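PDB 6TY0: p1, which suppresses RNA silencing and has a role in the spread of Rice yellow mottle virus, this chain being its N-terminal zinc-binding part. Local coordinates for residues 6-11 / 46-51; 21-26 / 78-83; 42-47 / 84-89. All coordinates share one frame; numbering follows the deposited sequence.

Contact 1 of 3, residues 6-11 / 46-51; sequences VLIRPT and LRADFN
Strand 46-51 enters beside strand 6-10 in parallel register, I8 facing L46 and R9 facing R47. L46 is gripped by strand 6-10 through both its N-H and its C=O: the N-H donates to O of L7 (2.8 Å), nearly along the C=O axis, and the O takes the N-H of R9 in an almost straight bond (172° at the hydrogen). Its side chain leaves on the face that also carries I8, with CG anti to the carbonyl carbon, and CD1 meets CG1 of V6 obliquely at 3.7 Å. R47 sits on the other face with R9. A bend at chi2 (-87°) folds its guanidinium back over strand 6-10, where NH1 donates to O of P10 (2.8 Å), the acceptor lying in the guanidinium plane. The R9 side chain crosses one face of this group, so that NH1 of R9 comes to 2.8 Å from NH2 of R47, two donors with no bond between them and planes 39° apart. A48 N then donates to O of R9, and although A48 points away overall, its CB still touches CG2 of I8 at 4.0 Å. The ladder ends less regularly: T11 N reaches O of A48 from above the carbonyl plane, in a bent bond. Just beyond, OD1 of D49 accepts the hydroxyl of T11 through its anti lone pair (OG1 to OD1, 2.6 Å), while OD2 binds ND2 of N82. The backbone ladder thus fastens two central strands of a mixed four-stranded sheet. Crowding of the two arginines probably costs electrostatic energy, partly repaid by the P10 carbonyl, whereas the D49 carboxylate, hydrogen-bonded through each oxygen, is likely to stay ionised.

Contact 2 of 3, residues 21-26 / 78-83; sequences VGYTHA and KYFTNI
Aromatic contacts dominate where the loop after helix 15-21 meets the corner that leads into strand 80-81, away from the zinc site. Y23 and Y79 form a T-shaped (edge-to-face) pair, with planes at 85° and centroids 5.1 Å apart. The CD2-CE2 edge of Y79 points at one face of the Y23 ring; CD2 lies 3.7 Å from CZ of Y23, displaced from the ring centre toward the rim. Y23 reaches this place with CG anti to its backbone N (chi1 -159°), which carries the ring across to the other segment. K78 and Y79 form the corner, Y79 at positive phi.

The apolar contacts continue along F80. Its CE2 approaches Y23 at the edge of the tyrosine ring, 4.1 Å from CE2 of Y23, while the two side chains cross obliquely. The CD2-CE2 side of the phenylalanine also packs against the methyl of A26, with CE2 3.9 Å from CB of A26. Y23 is therefore met by Y79 over a face and by F80 at an edge.

The polar link runs through one water, held 2.7 Å from OH of Y23 and donating to O of K78, also at 2.7 Å; it ties the tyrosine hydroxyl to the backbone at the corner itself.

Further in, F80 rests on I8 and A26 on V77, while Y79 leans on F50. Before Y23, G22 ends helix 15-21 in a Schellman motif. This is a small aromatic cluster, built on a T-shaped tyrosine pair, that joins the loop between helix 15-21 and strand 26-32 to the corner between strands 70-77 and 80-81.

Contact 3 of 3, residues 42-47 / 84-89; sequences RDPSLR and PPVHFD
Apolar side chains carry most of this contact, in which residues 42-47 and 84-88 run nearly antiparallel, 168° apart, without pairing their backbones. L46, P44, V86 and P84 all turn toward the opposite segment. The V86 methyls divide the work: CG2, anti to the carbonyl carbon, lies 3.9 Å from CD1 of L46 and close to its CD2 as well, whereas CG1, anti to the backbone N, meets CG of P44 at 4.2 Å. The chains of L46 and V86 cross obliquely. CD of P44 also lies at the edge of the F88 ring.

A backbone carbonyl is met at each end. At one, CD of P84 lies 3.3 Å from O of R47. At the other, F88 turns its ring edge to R42, with CZ 3.4 Å from O of R42 and that oxygen near the ring plane. The F88 ring also meets F62 with planes about 30° apart.

V86 is paired through its backbone with S59 and S61, so the interface is one sheet facing another: side chains of strand 45-51 and its lead-in pack on strand 86-90 and the proline P84 before it, and the end of that strand approaches the Cys4 zinc finger of C64, C67, C92 and C95.

From the N terminus, the chain runs from strand 2-10 through helix 15-21 and strand 26-32 before contact 1 closes the loop with strand 45-51. Contact 2 starts within that loop, at residues 21-26, and closes beyond it at 78-83, so the two cross; they are joined by the backbone bond between I8 and A26. Contact 3 begins at 42-47, where contact 1 ends, sharing L46 and R47, and it crosses contact 2 by closing at 84-89. I83 touching L46 bridges contacts 2 and 3. Together they tie the four-stranded sheet to the loop after helix 15-21 and to the three-stranded sheet that leads to the zinc site.

Contact 1 of 3, residues 6-11 / 46-51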
loop_
_atom_site.group_PDB
_atom_site.type_symbol
_atom_site.label_atom_id
_atom_site.label_comp_id
_atom_site.label_asym_id
_atom_site.label_seq_id
_atom_site.Cartn_x
_atom_site.Cartn_y
_atom_site.Cartn_z
ATOM N N VAL A 6 -2.465 12.217 -4.153
ATOM C CA VAL A 6 -2.474 13.282 -3.166
ATOM C C VAL A 6 -1.736 14.495 -3.725
ATOM O O VAL A 6 -0.578 14.391 -4.110
ATOM C CB VAL A 6 -1.747 12.865 -1.894
ATOM C CG1 VAL A 6 -1.800 13.981 -0.866
ATOM C CG2 VAL A 6 -2.361 11.579 -1.343
ATOM N N LEU A 7 -2.443 15.617 -3.830
ATOM C CA LEU A 7 -1.873 16.876 -4.346
ATOM C C LEU A 7 -1.495 17.715 -3.156
ATOM O O LEU A 7 -2.307 17.904 -2.239
ATOM C CB LEU A 7 -2.891 17.623 -5.183
ATOM C CG LEU A 7 -2.465 18.989 -5.734
ATOM C CD1 LEU A 7 -1.346 18.879 -6.757
ATOM C CD2 LEU A 7 -3.691 19.625 -6.375
ATOM N N ILE A 8 -0.256 18.152 -3.112
ATOM C CA ILE A 8 0.197 19.002 -2.010
ATOM C C ILE A 8 0.646 20.369 -2.544
ATOM O O ILE A 8 1.492 20.432 -3.435
ATOM C CB ILE A 8 1.328 18.317 -1.268
ATOM C CG1 ILE A 8 0.787 17.033 -0.616
ATOM C CG2 ILE A 8 1.917 19.229 -0.209
ATOM C CD1 ILE A 8 1.883 16.073 -0.331
ATOM N N ARG A 9 0.066 21.430 -2.020
ATOM C CA ARG A 9 0.476 22.814 -2.383
ATOM C C ARG A 9 0.882 23.609 -1.120
ATOM O O ARG A 9 0.471 23.242 -0.022
ATOM C CB ARG A 9 -0.667 23.519 -3.088
ATOM C CG ARG A 9 -1.149 22.862 -4.371
ATOM C CD ARG A 9 -1.879 23.875 -5.230
ATOM N NE ARG A 9 -3.227 23.465 -5.616
ATOM C CZ ARG A 9 -4.293 23.460 -4.806
ATOM N NH1 ARG A 9 -4.178 23.798 -3.526
ATOM N NH2 ARG A 9 -5.485 23.089 -5.273
ATOM N N PRO A 10 1.656 24.698 -1.278
ATOM C CA PRO A 10 2.261 25.387 -0.137
ATOM C C PRO A 10 1.208 26.119 0.693
ATOM O O PRO A 10 0.176 26.550 0.165
ATOM C CB PRO A 10 3.210 26.413 -0.785
ATOM C CG PRO A 10 3.220 26.096 -2.255
ATOM C CD PRO A 10 1.921 25.420 -2.543
ATOM N N THR A 11 1.445 26.229 1.987
ATOM C CA THR A 11 0.599 27.126 2.832
ATOM C C THR A 11 0.861 28.572 2.436
ATOM O O THR A 11 1.863 28.843 1.775
ATOM C CB THR A 11 0.989 26.960 4.290
ATOM O OG1 THR A 11 2.426 26.896 4.379
ATOM C CG2 THR A 11 0.412 25.659 4.851
ATOM N N LEU A 46 -4.150 18.955 -0.346
ATOM C CA LEU A 46 -3.655 19.383 0.961
ATOM C C LEU A 46 -2.743 20.596 0.842
ATOM O O LEU A 46 -2.151 20.841 -0.227
ATOM C CB LEU A 46 -2.816 18.300 1.597
ATOM C CG LEU A 46 -3.390 16.872 1.730
ATOM C CD1 LEU A 46 -2.284 15.974 2.201
ATOM C CD2 LEU A 46 -4.594 16.805 2.685
ATOM N N ARG A 47 -2.596 21.315 1.960
ATOM C CA ARG A 47 -1.704 22.446 2.065
ATOM C C ARG A 47 -0.699 22.087 3.099
ATOM O O ARG A 47 -1.059 21.660 4.199
ATOM C CB ARG A 47 -2.448 23.704 2.533
ATOM C CG ARG A 47 -3.382 24.280 1.511
ATOM C CD ARG A 47 -2.650 25.243 0.603
ATOM N NE ARG A 47 -3.494 25.587 -0.528
ATOM C CZ ARG A 47 -3.083 26.215 -1.626
ATOM N NH1 ARG A 47 -1.818 26.606 -1.767
ATOM N NH2 ARG A 47 -3.954 26.458 -2.593
ATOM N N ALA A 48 0.571 22.253 2.763
ATOM C CA ALA A 48 1.641 22.022 3.699
ATOM C C ALA A 48 2.726 23.067 3.521
ATOM O O ALA A 48 2.697 23.859 2.567
ATOM C CB ALA A 48 2.226 20.639 3.475
ATOM N N ASP A 49 3.720 23.010 4.399
ATOM C CA ASP A 49 4.777 24.022 4.435
ATOM C C ASP A 49 5.929 23.691 3.504
ATOM O O ASP A 49 6.684 22.757 3.772
ATOM C CB ASP A 49 5.365 24.143 5.837
ATOM C CG ASP A 49 4.414 24.838 6.815
ATOM O OD1 ASP A 49 3.642 25.755 6.420
ATOM O OD2 ASP A 49 4.455 24.416 7.986
ATOM N N PHE A 50 6.086 24.497 2.457
ATOM C CA PHE A 50 7.224 24.338 1.574
ATOM C C PHE A 50 8.494 24.582 2.376
ATOM O O PHE A 50 8.573 25.491 3.175
ATOM C CB PHE A 50 7.148 25.264 0.373
ATOM C CG PHE A 50 8.394 25.226 -0.472
ATOM C CD1 PHE A 50 8.598 24.192 -1.384
ATOM C CD2 PHE A 50 9.376 26.208 -0.346
ATOM C CE1 PHE A 50 9.748 24.112 -2.136
ATOM C CE2 PHE A 50 10.528 26.140 -1.121
ATOM C CZ PHE A 50 10.711 25.094 -2.016
ATOM N N ASN A 51 9.481 23.746 2.183
ATOM C CA ASN A 51 10.750 23.951 2.806
ATOM C C ASN A 51 11.838 23.359 1.936
ATOM O O ASN A 51 11.784 22.171 1.631
ATOM C CB ASN A 51 10.776 23.268 4.150
ATOM C CG ASN A 51 12.066 23.534 4.889
ATOM O OD1 ASN A 51 13.160 23.325 4.373
ATOM N ND2 ASN A 51 11.942 23.998 6.104
#

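Contact 2 of 3, residues 21-26 / 78-83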
loop_
_atom_site.group_PDB
_atom_site.type_symbol
_atom_site.label_atom_id
_atom_site.label_comp_id
_atom_site.label_asym_id
_atom_site.label_seq_id
_atom_site.Cartn_x
_atom_site.Cartn_y
_atom_site.Cartn_z
ATOM N N VAL A 21 11.592 29.734 -5.996
ATOM C CA VAL A 21 12.361 28.691 -6.648
ATOM C C VAL A 21 11.601 28.007 -7.767
ATOM O O VAL A 21 12.160 27.138 -8.420
ATOM C CB VAL A 21 12.932 27.650 -5.654
ATOM C CG1 VAL A 21 13.985 28.294 -4.752
ATOM C CG2 VAL A 21 11.842 26.965 -4.822
ATOM N N GLY A 22 10.346 28.402 -7.998
ATOM C CA GLY A 22 9.467 27.769 -9.008
ATOM C C GLY A 22 8.923 26.360 -8.712
ATOM O O GLY A 22 8.579 25.632 -9.652
ATOM N N TYR A 23 8.803 25.968 -7.430
ATOM C CA TYR A 23 8.296 24.593 -7.051
ATOM C C TYR A 23 6.985 24.721 -6.328
ATOM O O TYR A 23 6.953 24.890 -5.109
ATOM C CB TYR A 23 9.302 23.881 -6.192
ATOM C CG TYR A 23 9.159 22.392 -6.159
ATOM C CD1 TYR A 23 9.823 21.624 -7.080
ATOM C CD2 TYR A 23 8.360 21.752 -5.203
ATOM C CE1 TYR A 23 9.716 20.267 -7.085
ATOM C CE2 TYR A 23 8.254 20.369 -5.187
ATOM C CZ TYR A 23 8.933 19.632 -6.133
ATOM O OH TYR A 23 8.890 18.257 -6.195
ATOM N N THR A 24 5.906 24.690 -7.106
ATOM C CA THR A 24 4.599 25.137 -6.672
ATOM C C THR A 24 3.689 24.008 -6.120
ATOM O O THR A 24 2.616 24.295 -5.581
ATOM C CB THR A 24 3.857 25.801 -7.857
ATOM O OG1 THR A 24 3.652 24.845 -8.921
ATOM C CG2 THR A 24 4.679 26.966 -8.382
ATOM N N HIS A 25 4.075 22.748 -6.303
ATOM C CA HIS A 25 3.231 21.651 -5.832
ATOM C C HIS A 25 3.941 20.339 -5.923
ATOM O O HIS A 25 4.900 20.186 -6.711
ATOM C CB HIS A 25 1.908 21.571 -6.625
ATOM C CG HIS A 25 2.065 21.035 -8.013
ATOM N ND1 HIS A 25 2.392 21.833 -9.086
ATOM C CD2 HIS A 25 1.928 19.781 -8.509
ATOM C CE1 HIS A 25 2.448 21.099 -10.182
ATOM N NE2 HIS A 25 2.169 19.851 -9.862
ATOM N N ALA A 26 3.468 19.373 -5.129
ATOM C CA ALA A 26 3.903 17.975 -5.250
ATOM C C ALA A 26 2.688 17.100 -5.498
ATOM O O ALA A 26 1.643 17.292 -4.900
ATOM C CB ALA A 26 4.613 17.527 -3.989
ATOM N N LYS A 78 9.331 15.284 -1.087
ATOM C CA LYS A 78 10.430 16.231 -1.056
ATOM C C LYS A 78 9.927 17.635 -0.949
ATOM O O LYS A 78 9.001 18.017 -1.642
ATOM C CB LYS A 78 11.234 16.106 -2.348
ATOM C CG LYS A 78 12.048 14.849 -2.400
ATOM C CD LYS A 78 12.873 14.818 -3.663
ATOM C CE LYS A 78 13.833 13.651 -3.588
ATOM N NZ LYS A 78 14.486 13.435 -4.903
ATOM N N TYR A 79 10.583 18.408 -0.094
ATOM C CA TYR A 79 10.368 19.858 0.080
ATOM C C TYR A 79 9.072 20.321 0.674
ATOM O O TYR A 79 8.702 21.500 0.527
ATOM C CB TYR A 79 10.600 20.628 -1.239
ATOM C CG TYR A 79 11.696 20.041 -2.096
ATOM C CD1 TYR A 79 13.003 19.873 -1.630
ATOM C CD2 TYR A 79 11.391 19.595 -3.378
ATOM C CE1 TYR A 79 13.989 19.298 -2.460
ATOM C CE2 TYR A 79 12.341 19.049 -4.196
ATOM C CZ TYR A 79 13.625 18.893 -3.741
ATOM O OH TYR A 79 14.473 18.296 -4.647
ATOM N N PHE A 80 8.313 19.401 1.250
ATOM C CA PHE A 80 7.109 19.787 1.955
ATOM C C PHE A 80 7.172 19.106 3.324
ATOM O O PHE A 80 7.656 17.960 3.471
ATOM C CB PHE A 80 5.840 19.419 1.217
ATOM C CG PHE A 80 5.492 20.354 0.129
ATOM C CD1 PHE A 80 4.908 21.550 0.404
ATOM C CD2 PHE A 80 5.774 20.038 -1.177
ATOM C CE1 PHE A 80 4.567 22.429 -0.603
ATOM C CE2 PHE A 80 5.455 20.912 -2.201
ATOM C CZ PHE A 80 4.844 22.105 -1.917
ATOM N N THR A 81 6.695 19.836 4.313
ATOM C CA THR A 81 6.814 19.385 5.671
ATOM C C THR A 81 5.527 19.739 6.453
ATOM O O THR A 81 4.685 20.521 5.975
ATOM C CB THR A 81 8.149 19.946 6.231
ATOM O OG1 THR A 81 8.627 19.071 7.247
ATOM C CG2 THR A 81 8.005 21.381 6.754
ATOM N N ASN A 82 5.339 19.152 7.645
ATOM C CA ASN A 82 4.061 19.338 8.389
ATOM C C ASN A 82 2.854 19.033 7.535
ATOM O O ASN A 82 1.885 19.797 7.498
ATOM C CB ASN A 82 3.898 20.757 8.908
ATOM C CG ASN A 82 5.061 21.186 9.762
ATOM O OD1 ASN A 82 5.584 20.401 10.561
ATOM N ND2 ASN A 82 5.515 22.433 9.565
ATOM N N ILE A 83 2.920 17.918 6.815
ATOM C CA ILE A 83 1.860 17.595 5.895
ATOM C C ILE A 83 0.661 17.076 6.735
ATOM O O ILE A 83 0.820 16.156 7.523
ATOM C CB ILE A 83 2.331 16.541 4.874
ATOM C CG1 ILE A 83 3.596 17.048 4.111
ATOM C CG2 ILE A 83 1.206 16.260 3.879
ATOM C CD1 ILE A 83 4.259 16.000 3.214
HETATM O O HOH W 1 7.970 17.078 -3.970
#

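Contact 3 of 3, residues 42-47 / 84-89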
loop_
_atom_site.group_PDB
_atom_site.type_symbol
_atom_site.label_atom_id
_atom_site.label_comp_id
_atom_site.label_asym_id
_atom_site.label_seq_id
_atom_site.Cartn_x
_atom_site.Cartn_y
_atom_site.Cartn_z
ATOM N N ARG A 42 -11.668 9.694 -1.678
ATOM C CA ARG A 42 -11.373 10.460 -2.881
ATOM C C ARG A 42 -10.010 11.081 -2.745
ATOM O O ARG A 42 -9.583 11.407 -1.634
ATOM C CB ARG A 42 -12.412 11.580 -3.079
ATOM C CG ARG A 42 -13.823 11.054 -3.275
ATOM C CD ARG A 42 -14.900 12.110 -3.101
ATOM N NE ARG A 42 -16.157 11.544 -3.567
ATOM C CZ ARG A 42 -16.492 11.361 -4.853
ATOM N NH1 ARG A 42 -15.680 11.732 -5.848
ATOM N NH2 ARG A 42 -17.664 10.804 -5.151
ATOM N N ASP A 43 -9.375 11.295 -3.889
ATOM C CA ASP A 43 -8.034 11.904 -3.956
ATOM C C ASP A 43 -8.023 13.227 -3.196
ATOM O O ASP A 43 -8.769 14.114 -3.538
ATOM C CB ASP A 43 -7.627 12.147 -5.410
ATOM C CG ASP A 43 -7.438 10.868 -6.181
ATOM O OD1 ASP A 43 -7.123 9.835 -5.568
ATOM O OD2 ASP A 43 -7.585 10.892 -7.408
ATOM N N PRO A 44 -7.226 13.334 -2.124
ATOM C CA PRO A 44 -7.185 14.581 -1.383
ATOM C C PRO A 44 -6.248 15.630 -1.957
ATOM O O PRO A 44 -5.264 15.309 -2.656
ATOM C CB PRO A 44 -6.624 14.177 -0.036
ATOM C CG PRO A 44 -5.811 12.988 -0.313
ATOM C CD PRO A 44 -6.488 12.274 -1.440
ATOM N N SER A 45 -6.537 16.861 -1.561
ATOM C CA SER A 45 -5.789 18.041 -1.916
ATOM C C SER A 45 -5.440 18.776 -0.615
ATOM O O SER A 45 -6.331 19.109 0.162
ATOM C CB SER A 45 -6.652 18.894 -2.821
ATOM O OG SER A 45 -5.929 20.017 -3.267
ATOM N N LEU A 46 -4.150 18.955 -0.346
ATOM C CA LEU A 46 -3.655 19.383 0.961
ATOM C C LEU A 46 -2.743 20.596 0.842
ATOM O O LEU A 46 -2.151 20.841 -0.227
ATOM C CB LEU A 46 -2.816 18.300 1.597
ATOM C CG LEU A 46 -3.390 16.872 1.730
ATOM C CD1 LEU A 46 -2.284 15.974 2.201
ATOM C CD2 LEU A 46 -4.594 16.805 2.685
ATOM N N ARG A 47 -2.596 21.315 1.960
ATOM C CA ARG A 47 -1.704 22.446 2.065
ATOM C C ARG A 47 -0.699 22.087 3.099
ATOM O O ARG A 47 -1.059 21.660 4.199
ATOM C CB ARG A 47 -2.448 23.704 2.533
ATOM C CG ARG A 47 -3.382 24.280 1.511
ATOM C CD ARG A 47 -2.650 25.243 0.603
ATOM N NE ARG A 47 -3.494 25.587 -0.528
ATOM C CZ ARG A 47 -3.083 26.215 -1.626
ATOM N NH1 ARG A 47 -1.818 26.606 -1.767
ATOM N NH2 ARG A 47 -3.954 26.458 -2.593
ATOM N N PRO A 84 -0.524 17.656 6.566
ATOM C CA PRO A 84 -1.624 17.156 7.400
ATOM C C PRO A 84 -1.854 15.623 7.182
ATOM O O PRO A 84 -1.832 15.154 6.046
ATOM C CB PRO A 84 -2.843 17.958 6.940
ATOM C CG PRO A 84 -2.293 19.156 6.197
ATOM C CD PRO A 84 -0.963 18.719 5.637
ATOM N N PRO A 85 -2.030 14.864 8.276
ATOM C CA PRO A 85 -2.436 13.448 8.214
ATOM C C PRO A 85 -3.746 13.316 7.467
ATOM O O PRO A 85 -4.607 14.147 7.612
ATOM C CB PRO A 85 -2.664 13.076 9.683
ATOM C CG PRO A 85 -2.057 14.180 10.491
ATOM C CD PRO A 85 -2.126 15.409 9.648
ATOM N N VAL A 86 -3.883 12.325 6.596
ATOM C CA VAL A 86 -5.139 12.096 5.871
ATOM C C VAL A 86 -5.818 10.904 6.518
ATOM O O VAL A 86 -5.185 9.870 6.743
ATOM C CB VAL A 86 -4.892 11.769 4.395
ATOM C CG1 VAL A 86 -6.226 11.539 3.651
ATOM C CG2 VAL A 86 -4.064 12.883 3.759
ATOM N N HIS A 87 -7.094 11.052 6.809
ATOM C CA HIS A 87 -7.885 10.039 7.518
ATOM C C HIS A 87 -9.123 9.756 6.741
ATOM O O HIS A 87 -9.879 10.654 6.463
ATOM C CB HIS A 87 -8.329 10.565 8.878
ATOM C CG HIS A 87 -7.212 10.659 9.843
ATOM N ND1 HIS A 87 -6.488 9.556 10.225
ATOM C CD2 HIS A 87 -6.666 11.713 10.483
ATOM C CE1 HIS A 87 -5.539 9.927 11.065
ATOM N NE2 HIS A 87 -5.637 11.228 11.250
ATOM N N PHE A 88 -9.309 8.505 6.359
ATOM C CA PHE A 88 -10.559 8.065 5.759
ATOM C C PHE A 88 -11.227 7.182 6.778
ATOM O O PHE A 88 -10.899 5.998 6.903
ATOM C CB PHE A 88 -10.284 7.292 4.470
ATOM C CG PHE A 88 -9.808 8.171 3.361
ATOM C CD1 PHE A 88 -10.652 9.133 2.831
ATOM C CD2 PHE A 88 -8.528 8.081 2.890
ATOM C CE1 PHE A 88 -10.206 9.980 1.822
ATOM C CE2 PHE A 88 -8.060 8.936 1.899
ATOM C CZ PHE A 88 -8.909 9.879 1.348
ATOM N N ASP A 89 -12.137 7.797 7.537
ATOM C CA ASP A 89 -13.026 7.088 8.467
ATOM C C ASP A 89 -14.333 6.857 7.737
ATOM O O ASP A 89 -15.156 7.751 7.660
ATOM C CB ASP A 89 -13.227 7.899 9.755
ATOM C CG ASP A 89 -11.904 8.108 10.505
ATOM O OD1 ASP A 89 -11.217 7.120 10.771
ATOM O OD2 ASP A 89 -11.537 9.255 10.773
#